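Local coordinates for diaminopimelate decarboxylase (Aquifex aeolicus, PDB 2P3E), which probably catalyses the pyridoxal-phosphate-dependent decarboxylation of meso-diaminopimelate to L-lysine, the closing step of the diaminopimelate route to lysine, at residues 213-218 / 243-248; 205-210 / 280-285; 48-53 / 256-261. All blocks are in the same frame, centred on the assembly; numbering follows the deposited sequence.

Interaction 1. Residues 213-218 / 243-248; sequences SPYREA and GGLGIK
The glycine-rich loop of the pyridoxal-phosphate barrel, Gly243-Gly244-Leu245-Gly246, leaves the end of strand 238-240 and is met here by Tyr215, from the first turn of helix 214-231. Tyr215 thereby touches the backbone of a loop that probably binds the cofactor through Gly244, as in related class-II decarboxylases. The one polar link is a hydrogen bond of 2.8 Å from Tyr215 OH to Gly243 O. The carbonyl oxygen lies near the plane of the phenol ring, at its edge, whereas the hydroxyl stands above the carbonyl plane, tilted 36° out of it. Beyond this bond the hydroxyl lies alongside the backbone, with Tyr215 OH 3.2 Å from Gly244 C. Gly244 turns the chain here with a positive phi of 104°, and its lack of a side chain gives the phenol room for this close approach. Although Tyr215 OH is also 3.2 Å from Leu245 N, the angle is too poor for a hydrogen bond. Farther back along the ring, Tyr215 CE2 touches Leu245 CD2 at 4.2 Å, the two side chains meeting at a slant. The tyrosine gets there by turning CG beside its own backbone N and anti to its carbonyl carbon (chi1 -79°), which carries the ring off the helix toward the loop. On its flanks the ring packs on Ile209 and on Leu261 and Leu264 of helix 258-269. His204 hydrogen-bonds Gly243 N, and Leu245 reaches Tyr51 of helix 41-54. Tyr215 thus ties the start of helix 214-231 to the loop that joins strand 238-240 to helix 258-269.

Interaction 2. Residues 205-210 / 280-285; sequences IGSQIL and PGRSIM
Ser207 and Gln208 meet Arg282 from two directions at the mouth of the (beta/alpha)8 barrel, where the loop after strand 196-202 faces the short helix 282-285 that follows strand 275-278. Arg282 probably binds both cofactor and substrate, as in related class-II decarboxylases. The serine comes at the edge of the guanidinium group: Arg282 NH2 donates to Ser207 OG over 2.9 Å in a nearly straight bond (174°), and the oxygen lies practically in the guanidinium plane. Gln208 instead lies over one face, where its CB stands 3.8 Å above the plane of the Arg282 guanidinium, nearer its rim than its middle. The glutamine and arginine side chains run roughly perpendicular, the amide and guanidinium planes being 75° apart. A bend at chi2 of Gln208 (48°) brings Gln208 OE1 across to Arg282 CD, 3.2 Å away, while NE2 is held by Ile247 O outside this contact. Serine at the edge and glutamine over a face together probably limit how the guanidinium can tilt and turn. Its other terminal nitrogen, NH1, hydrogen-bonds Tyr249 and lies close to Arg318, another predicted substrate-binding residue. A water completes the edge-on grip, lying in the guanidinium plane and accepting from Arg282 NE at 3.0 Å and from Gln208 N at 2.7 Å.

Interaction 3. Residues 48-53 / 256-261; sequences FEAYRK and PAPQDL
An apolar proline-on-tyrosine contact joins two helices on the outside of the barrel, with Pro258 in the first turn of helix 258-269 set against Ala50 and Tyr51 of helix 41-54. Pro258 CG sits over the middle of the phenol, 3.7 Å from the centroid of the Tyr51 ring and 8° off the ring normal, a CH-pi contact with the C-H group over the face. Pro258 CB leans toward the CD2 side of Tyr51, at 3.9 Å. On the neighbouring side, Ala50 CB touches Pro258 CG at 4.0 Å, and Ala50 O lies 3.7 Å from Pro258 CB, so the pyrrolidine ring is wedged between the helix backbone and the aromatic face. Tyr51 offers that face because CG turns beside its backbone N (chi1 -86°); its hydroxyl is fixed by a hydrogen bond to Ser283, and its ring also packs on Pro280, a predicted cofactor-binding residue. At the start of the proline's helix, Ala257 is the N-cap, and Ala257 N donates to Asp260 OD2 over 2.7 Å, reaching the carboxylate from its anti side, 34° out of the carboxylate plane. That bond is the side-chain-to-backbone half of a capping box. Helices 41-54 and 258-269 precede strands 59-63 and 275-278, adjacent parallel strands that close the TIM-type barrel of class-II decarboxylases.

Along the chain the segments run 48-53, 205-210, 213-218, 243-248, 256-261, 280-285, so interaction 1 lies within the span of both others, while interactions 2 and 3 interlock. All belong to one parallel (beta/alpha)8 barrel and draw on its helices 41-54, 214-231 and 258-269, with the short helix 282-285 in interaction 2. The centres of interactions 1 and 2 are about 8 Å apart, and each is about 12 Å from that of interaction 3. A probable hydrogen bond from Gly246 N to Ile209 O (2.8 Å) joins interactions 1 and 2. Pro256 packs on Leu245 and Leu210. A continuous path of contacts thus runs from the outer helices to the predicted cofactor and substrate residues.

Interaction 1. Residues 213-218 / 243-248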
loop_
_atom_site.group_PDB
_atom_site.type_symbol
_atom_site.label_atom_id
_atom_site.label_comp_id
_atom_site.label_asym_id
_atom_site.label_seq_id
_atom_site.Cartn_x
_atom_site.Cartn_y
_atom_site.Cartn_z
ATOM N N SER B 213 -27.773 -14.483 -3.549
ATOM C CA SER B 213 -28.217 -15.900 -3.567
ATOM C C SER B 213 -27.405 -16.852 -2.681
ATOM O O SER B 213 -28.004 -17.634 -1.950
ATOM C CB SER B 213 -28.266 -16.454 -5.010
ATOM O OG SER B 213 -29.256 -15.785 -5.770
ATOM N N PRO B 214 -26.045 -16.792 -2.739
ATOM C CA PRO B 214 -25.201 -17.695 -1.928
ATOM C C PRO B 214 -25.381 -17.585 -0.424
ATOM O O PRO B 214 -25.053 -18.530 0.294
ATOM C CB PRO B 214 -23.766 -17.277 -2.290
ATOM C CG PRO B 214 -23.880 -16.592 -3.591
ATOM C CD PRO B 214 -25.226 -15.928 -3.609
ATOM N N TYR B 215 -25.894 -16.459 0.065
ATOM C CA TYR B 215 -26.136 -16.327 1.497
ATOM C C TYR B 215 -27.127 -17.372 2.023
ATOM O O TYR B 215 -26.998 -17.820 3.156
ATOM C CB TYR B 215 -26.612 -14.926 1.852
ATOM C CG TYR B 215 -25.490 -13.887 1.931
ATOM C CD1 TYR B 215 -24.718 -13.734 3.105
ATOM C CD2 TYR B 215 -25.230 -13.053 0.857
ATOM C CE1 TYR B 215 -23.679 -12.756 3.179
ATOM C CE2 TYR B 215 -24.217 -12.085 0.907
ATOM C CZ TYR B 215 -23.439 -11.941 2.064
ATOM O OH TYR B 215 -22.444 -10.965 2.076
ATOM N N ARG B 216 -28.118 -17.745 1.215
ATOM C CA ARG B 216 -29.120 -18.706 1.676
ATOM C C ARG B 216 -28.457 -20.039 2.054
ATOM O O ARG B 216 -28.570 -20.461 3.196
ATOM C CB ARG B 216 -30.256 -18.904 0.657
ATOM C CG ARG B 216 -31.540 -19.466 1.299
ATOM C CD ARG B 216 -32.386 -20.329 0.339
ATOM N NE ARG B 216 -31.632 -21.480 -0.152
ATOM C CZ ARG B 216 -31.458 -22.623 0.509
ATOM N NH1 ARG B 216 -32.003 -22.824 1.713
ATOM N NH2 ARG B 216 -30.715 -23.573 -0.038
ATOM N N GLU B 217 -27.735 -20.658 1.114
ATOM C CA GLU B 217 -27.093 -21.958 1.351
ATOM C C GLU B 217 -26.072 -21.858 2.471
ATOM O O GLU B 217 -25.993 -22.744 3.321
ATOM C CB GLU B 217 -26.419 -22.526 0.083
ATOM C CG GLU B 217 -25.777 -23.927 0.309
ATOM C CD GLU B 217 -25.097 -24.509 -0.933
ATOM O OE1 GLU B 217 -24.996 -23.817 -1.970
ATOM O OE2 GLU B 217 -24.653 -25.685 -0.858
ATOM N N ALA B 218 -25.304 -20.769 2.456
ATOM C CA ALA B 218 -24.275 -20.520 3.468
ATOM C C ALA B 218 -24.871 -20.510 4.860
ATOM O O ALA B 218 -24.430 -21.256 5.740
ATOM C CB ALA B 218 -23.543 -19.191 3.178
ATOM N N GLY B 243 -19.985 -10.188 6.823
ATOM C CA GLY B 243 -20.338 -9.030 6.020
ATOM C C GLY B 243 -20.359 -9.447 4.565
ATOM O O GLY B 243 -20.767 -10.567 4.239
ATOM N N GLY B 244 -19.918 -8.554 3.687
ATOM C CA GLY B 244 -19.718 -8.904 2.284
ATOM C C GLY B 244 -20.750 -8.413 1.289
ATOM O O GLY B 244 -20.562 -8.594 0.085
ATOM N N LEU B 245 -21.851 -7.818 1.767
ATOM C CA LEU B 245 -22.811 -7.209 0.831
ATOM C C LEU B 245 -22.090 -6.218 -0.069
ATOM O O LEU B 245 -21.341 -5.383 0.424
ATOM C CB LEU B 245 -23.946 -6.504 1.565
ATOM C CG LEU B 245 -25.288 -7.206 1.816
ATOM C CD1 LEU B 245 -26.364 -6.127 1.952
ATOM C CD2 LEU B 245 -25.703 -8.167 0.717
ATOM N N GLY B 246 -22.297 -6.335 -1.381
ATOM C CA GLY B 246 -21.608 -5.481 -2.344
ATOM C C GLY B 246 -22.248 -4.120 -2.552
ATOM O O GLY B 246 -23.390 -3.882 -2.136
ATOM N N ILE B 247 -21.503 -3.232 -3.198
ATOM C CA ILE B 247 -21.977 -1.884 -3.458
ATOM C C ILE B 247 -21.865 -1.589 -4.937
ATOM O O ILE B 247 -21.206 -2.305 -5.684
ATOM C CB ILE B 247 -21.194 -0.787 -2.676
ATOM C CG1 ILE B 247 -19.722 -0.751 -3.117
ATOM C CG2 ILE B 247 -21.343 -0.973 -1.171
ATOM C CD1 ILE B 247 -18.945 0.496 -2.612
ATOM N N LYS B 248 -22.492 -0.499 -5.346
ATOM C CA LYS B 248 -22.433 -0.065 -6.729
ATOM C C LYS B 248 -21.068 0.537 -7.012
ATOM O O LYS B 248 -20.688 1.546 -6.431
ATOM C CB LYS B 248 -23.560 0.934 -7.018
ATOM C CG LYS B 248 -23.665 1.366 -8.512
ATOM C CD LYS B 248 -24.509 2.635 -8.656
ATOM C CE LYS B 248 -24.803 2.940 -10.128
ATOM N NZ LYS B 248 -25.761 1.941 -10.691
#

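Interaction 2. Residues 205-210 / 280-285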
loop_
_atom_site.group_PDB
_atom_site.type_symbol
_atom_site.label_atom_id
_atom_site.label_comp_id
_atom_site.label_asym_id
_atom_site.label_seq_id
_atom_site.Cartn_x
_atom_site.Cartn_y
_atom_site.Cartn_z
ATOM N N ILE B 205 -18.550 -15.243 4.109
ATOM C CA ILE B 205 -18.527 -15.982 2.843
ATOM C C ILE B 205 -17.814 -15.312 1.669
ATOM O O ILE B 205 -17.508 -15.978 0.685
ATOM C CB ILE B 205 -19.943 -16.388 2.396
ATOM C CG1 ILE B 205 -20.797 -15.157 2.061
ATOM C CG2 ILE B 205 -20.588 -17.285 3.472
ATOM C CD1 ILE B 205 -21.988 -15.498 1.147
ATOM N N GLY B 206 -17.550 -14.015 1.769
ATOM C CA GLY B 206 -16.877 -13.320 0.680
ATOM C C GLY B 206 -17.101 -11.827 0.774
ATOM O O GLY B 206 -17.580 -11.318 1.796
ATOM N N SER B 207 -16.757 -11.122 -0.294
ATOM C CA SER B 207 -16.860 -9.673 -0.296
ATOM C C SER B 207 -17.342 -9.166 -1.656
ATOM O O SER B 207 -17.153 -9.827 -2.689
ATOM C CB SER B 207 -15.515 -9.056 0.079
ATOM O OG SER B 207 -15.697 -7.701 0.455
ATOM N N GLN B 208 -17.953 -7.984 -1.651
ATOM C CA GLN B 208 -18.466 -7.357 -2.868
ATOM C C GLN B 208 -19.446 -8.309 -3.577
ATOM O O GLN B 208 -19.322 -8.593 -4.765
ATOM C CB GLN B 208 -17.302 -6.878 -3.771
ATOM C CG GLN B 208 -17.711 -6.097 -5.063
ATOM C CD GLN B 208 -18.740 -4.990 -4.826
ATOM O OE1 GLN B 208 -18.850 -4.440 -3.726
ATOM N NE2 GLN B 208 -19.477 -4.635 -5.884
ATOM N N ILE B 209 -20.413 -8.806 -2.816
ATOM C CA ILE B 209 -21.414 -9.750 -3.319
ATOM C C ILE B 209 -22.647 -8.957 -3.764
ATOM O O ILE B 209 -23.343 -8.369 -2.926
ATOM C CB ILE B 209 -21.780 -10.802 -2.236
ATOM C CG1 ILE B 209 -20.536 -11.633 -1.871
ATOM C CG2 ILE B 209 -22.955 -11.712 -2.690
ATOM C CD1 ILE B 209 -20.656 -12.424 -0.584
ATOM N N LEU B 210 -22.890 -8.922 -5.082
ATOM C CA LEU B 210 -24.050 -8.221 -5.649
ATOM C C LEU B 210 -25.315 -9.076 -5.790
ATOM O O LEU B 210 -26.412 -8.596 -5.514
ATOM C CB LEU B 210 -23.692 -7.571 -6.983
ATOM C CG LEU B 210 -22.713 -6.400 -6.849
ATOM C CD1 LEU B 210 -22.319 -5.883 -8.249
ATOM C CD2 LEU B 210 -23.298 -5.269 -5.976
ATOM N N PRO B 280 -20.926 -5.510 8.454
ATOM C CA PRO B 280 -20.742 -4.777 7.200
ATOM C C PRO B 280 -19.573 -3.780 7.280
ATOM O O PRO B 280 -19.413 -3.106 8.305
ATOM C CB PRO B 280 -22.062 -4.015 7.048
ATOM C CG PRO B 280 -22.530 -3.806 8.444
ATOM C CD PRO B 280 -22.116 -5.039 9.195
ATOM N N GLY B 281 -18.780 -3.696 6.209
ATOM C CA GLY B 281 -17.746 -2.650 6.094
ATOM C C GLY B 281 -17.999 -1.791 4.868
ATOM O O GLY B 281 -18.469 -0.647 4.969
ATOM N N ARG B 282 -17.698 -2.364 3.703
ATOM C CA ARG B 282 -17.859 -1.705 2.402
ATOM C C ARG B 282 -19.275 -1.133 2.172
ATOM O O ARG B 282 -19.412 -0.037 1.613
ATOM C CB ARG B 282 -17.561 -2.701 1.278
ATOM C CG ARG B 282 -17.287 -2.073 -0.093
ATOM C CD ARG B 282 -17.294 -3.145 -1.198
ATOM N NE ARG B 282 -16.416 -4.286 -0.889
ATOM C CZ ARG B 282 -15.135 -4.391 -1.253
ATOM N NH1 ARG B 282 -14.527 -3.418 -1.939
ATOM N NH2 ARG B 282 -14.452 -5.474 -0.911
ATOM N N SER B 283 -20.320 -1.885 2.554
ATOM C CA SER B 283 -21.703 -1.430 2.317
ATOM C C SER B 283 -22.115 -0.218 3.159
ATOM O O SER B 283 -23.147 0.421 2.872
ATOM C CB SER B 283 -22.743 -2.562 2.462
ATOM O OG SER B 283 -22.644 -3.203 3.717
ATOM N N ILE B 284 -21.349 0.105 4.190
ATOM C CA ILE B 284 -21.593 1.350 4.937
ATOM C C ILE B 284 -20.680 2.465 4.437
ATOM O O ILE B 284 -21.134 3.588 4.196
ATOM C CB ILE B 284 -21.422 1.143 6.474
ATOM C CG1 ILE B 284 -22.556 0.257 7.025
ATOM C CG2 ILE B 284 -21.329 2.497 7.218
ATOM C CD1 ILE B 284 -22.361 -0.114 8.514
ATOM N N MET B 285 -19.403 2.152 4.236
ATOM C CA MET B 285 -18.404 3.184 3.955
ATOM C C MET B 285 -18.120 3.478 2.478
ATOM O O MET B 285 -17.729 4.595 2.132
ATOM C CB MET B 285 -17.077 2.819 4.641
ATOM C CG MET B 285 -17.055 3.076 6.146
ATOM S SD MET B 285 -17.574 4.767 6.631
ATOM C CE MET B 285 -16.496 5.764 5.640
HETATM O O HOH W 1 -18.538 -6.070 0.122
#

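Interaction 3. Residues 48-53 / 256-261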
loop_
_atom_site.group_PDB
_atom_site.type_symbol
_atom_site.label_atom_id
_atom_site.label_comp_id
_atom_site.label_asym_id
_atom_site.label_seq_id
_atom_site.Cartn_x
_atom_site.Cartn_y
_atom_site.Cartn_z
ATOM N N PHE B 48 -26.014 2.565 7.908
ATOM C CA PHE B 48 -26.047 1.844 9.169
ATOM C C PHE B 48 -27.487 1.596 9.624
ATOM O O PHE B 48 -27.822 0.488 10.072
ATOM C CB PHE B 48 -25.268 2.553 10.287
ATOM C CG PHE B 48 -25.321 1.824 11.608
ATOM C CD1 PHE B 48 -24.494 0.738 11.850
ATOM C CD2 PHE B 48 -26.224 2.214 12.604
ATOM C CE1 PHE B 48 -24.550 0.039 13.067
ATOM C CE2 PHE B 48 -26.278 1.531 13.836
ATOM C CZ PHE B 48 -25.453 0.435 14.058
ATOM N N GLU B 49 -28.313 2.644 9.524
ATOM C CA GLU B 49 -29.704 2.565 9.947
ATOM C C GLU B 49 -30.509 1.600 9.076
ATOM O O GLU B 49 -31.458 0.971 9.551
ATOM C CB GLU B 49 -30.359 3.959 9.977
ATOM C CG GLU B 49 -29.857 4.886 11.098
ATOM C CD GLU B 49 -29.944 4.271 12.480
ATOM O OE1 GLU B 49 -30.924 3.544 12.765
ATOM O OE2 GLU B 49 -29.030 4.524 13.296
ATOM N N ALA B 50 -30.139 1.489 7.810
ATOM C CA ALA B 50 -30.743 0.489 6.930
ATOM C C ALA B 50 -30.549 -0.942 7.448
ATOM O O ALA B 50 -31.467 -1.766 7.364
ATOM C CB ALA B 50 -30.231 0.625 5.513
ATOM N N TYR B 51 -29.356 -1.232 7.975
ATOM C CA TYR B 51 -29.078 -2.516 8.615
ATOM C C TYR B 51 -29.908 -2.686 9.896
ATOM O O TYR B 51 -30.495 -3.749 10.122
ATOM C CB TYR B 51 -27.576 -2.646 8.926
ATOM C CG TYR B 51 -26.776 -3.187 7.764
ATOM C CD1 TYR B 51 -26.046 -2.335 6.936
ATOM C CD2 TYR B 51 -26.755 -4.556 7.490
ATOM C CE1 TYR B 51 -25.299 -2.843 5.854
ATOM C CE2 TYR B 51 -26.015 -5.082 6.405
ATOM C CZ TYR B 51 -25.294 -4.216 5.601
ATOM O OH TYR B 51 -24.571 -4.734 4.564
ATOM N N ARG B 52 -29.961 -1.640 10.722
ATOM C CA ARG B 52 -30.730 -1.676 11.965
ATOM C C ARG B 52 -32.222 -1.940 11.711
ATOM O O ARG B 52 -32.836 -2.732 12.419
ATOM C CB ARG B 52 -30.578 -0.375 12.753
ATOM C CG ARG B 52 -29.178 -0.085 13.242
ATOM C CD ARG B 52 -28.827 -0.888 14.494
ATOM C CZ ARG B 52 -27.035 -2.684 16.850
ATOM N NH1 ARG B 52 -27.586 -3.270 17.922
ATOM N NH2 ARG B 52 -25.727 -2.772 16.627
ATOM N N LYS B 53 -32.781 -1.259 10.718
ATOM C CA LYS B 53 -34.178 -1.406 10.347
ATOM C C LYS B 53 -34.436 -2.806 9.769
ATOM O O LYS B 53 -35.402 -3.470 10.157
ATOM C CB LYS B 53 -34.583 -0.312 9.356
ATOM C CG LYS B 53 -35.992 -0.425 8.831
ATOM C CD LYS B 53 -36.350 0.764 7.937
ATOM C CE LYS B 53 -37.687 0.554 7.227
ATOM N NZ LYS B 53 -38.099 1.831 6.571
ATOM N N PRO B 256 -27.512 -4.787 -3.726
ATOM C CA PRO B 256 -28.570 -5.286 -2.866
ATOM C C PRO B 256 -28.716 -4.363 -1.645
ATOM O O PRO B 256 -27.778 -3.635 -1.318
ATOM C CB PRO B 256 -28.051 -6.666 -2.456
ATOM C CG PRO B 256 -26.539 -6.502 -2.444
ATOM C CD PRO B 256 -26.278 -5.599 -3.629
ATOM N N ALA B 257 -29.895 -4.347 -1.028
ATOM C CA ALA B 257 -30.127 -3.592 0.205
ATOM C C ALA B 257 -30.070 -4.539 1.399
ATOM O O ALA B 257 -30.285 -5.747 1.238
ATOM C CB ALA B 257 -31.481 -2.893 0.153
ATOM N N PRO B 258 -29.765 -4.011 2.598
ATOM C CA PRO B 258 -29.896 -4.867 3.774
ATOM C C PRO B 258 -31.264 -5.555 3.868
ATOM O O PRO B 258 -31.334 -6.723 4.227
ATOM C CB PRO B 258 -29.684 -3.890 4.935
ATOM C CG PRO B 258 -28.745 -2.860 4.364
ATOM C CD PRO B 258 -29.216 -2.682 2.942
ATOM N N GLN B 259 -32.335 -4.836 3.535
ATOM C CA GLN B 259 -33.676 -5.443 3.549
ATOM C C GLN B 259 -33.813 -6.655 2.623
ATOM O O GLN B 259 -34.574 -7.588 2.945
ATOM C CB GLN B 259 -34.787 -4.418 3.242
ATOM C CG GLN B 259 -36.195 -4.958 3.575
ATOM C CD GLN B 259 -36.351 -5.351 5.046
ATOM O OE1 GLN B 259 -36.100 -4.549 5.958
ATOM N NE2 GLN B 259 -36.770 -6.583 5.283
ATOM N N ASP B 260 -33.114 -6.643 1.485
ATOM C CA ASP B 260 -33.083 -7.821 0.599
ATOM C C ASP B 260 -32.461 -9.052 1.271
ATOM O O ASP B 260 -32.931 -10.181 1.063
ATOM C CB ASP B 260 -32.356 -7.538 -0.724
ATOM C CG ASP B 260 -32.941 -6.363 -1.468
ATOM O OD1 ASP B 260 -34.182 -6.259 -1.497
ATOM O OD2 ASP B 260 -32.165 -5.538 -2.012
ATOM N N LEU B 261 -31.399 -8.834 2.052
ATOM C CA LEU B 261 -30.765 -9.919 2.799
ATOM C C LEU B 261 -31.680 -10.409 3.902
ATOM O O LEU B 261 -31.805 -11.616 4.105
ATOM C CB LEU B 261 -29.411 -9.487 3.373
ATOM C CG LEU B 261 -28.609 -10.572 4.102
ATOM C CD1 LEU B 261 -28.137 -11.693 3.160
ATOM C CD2 LEU B 261 -27.420 -9.950 4.879
#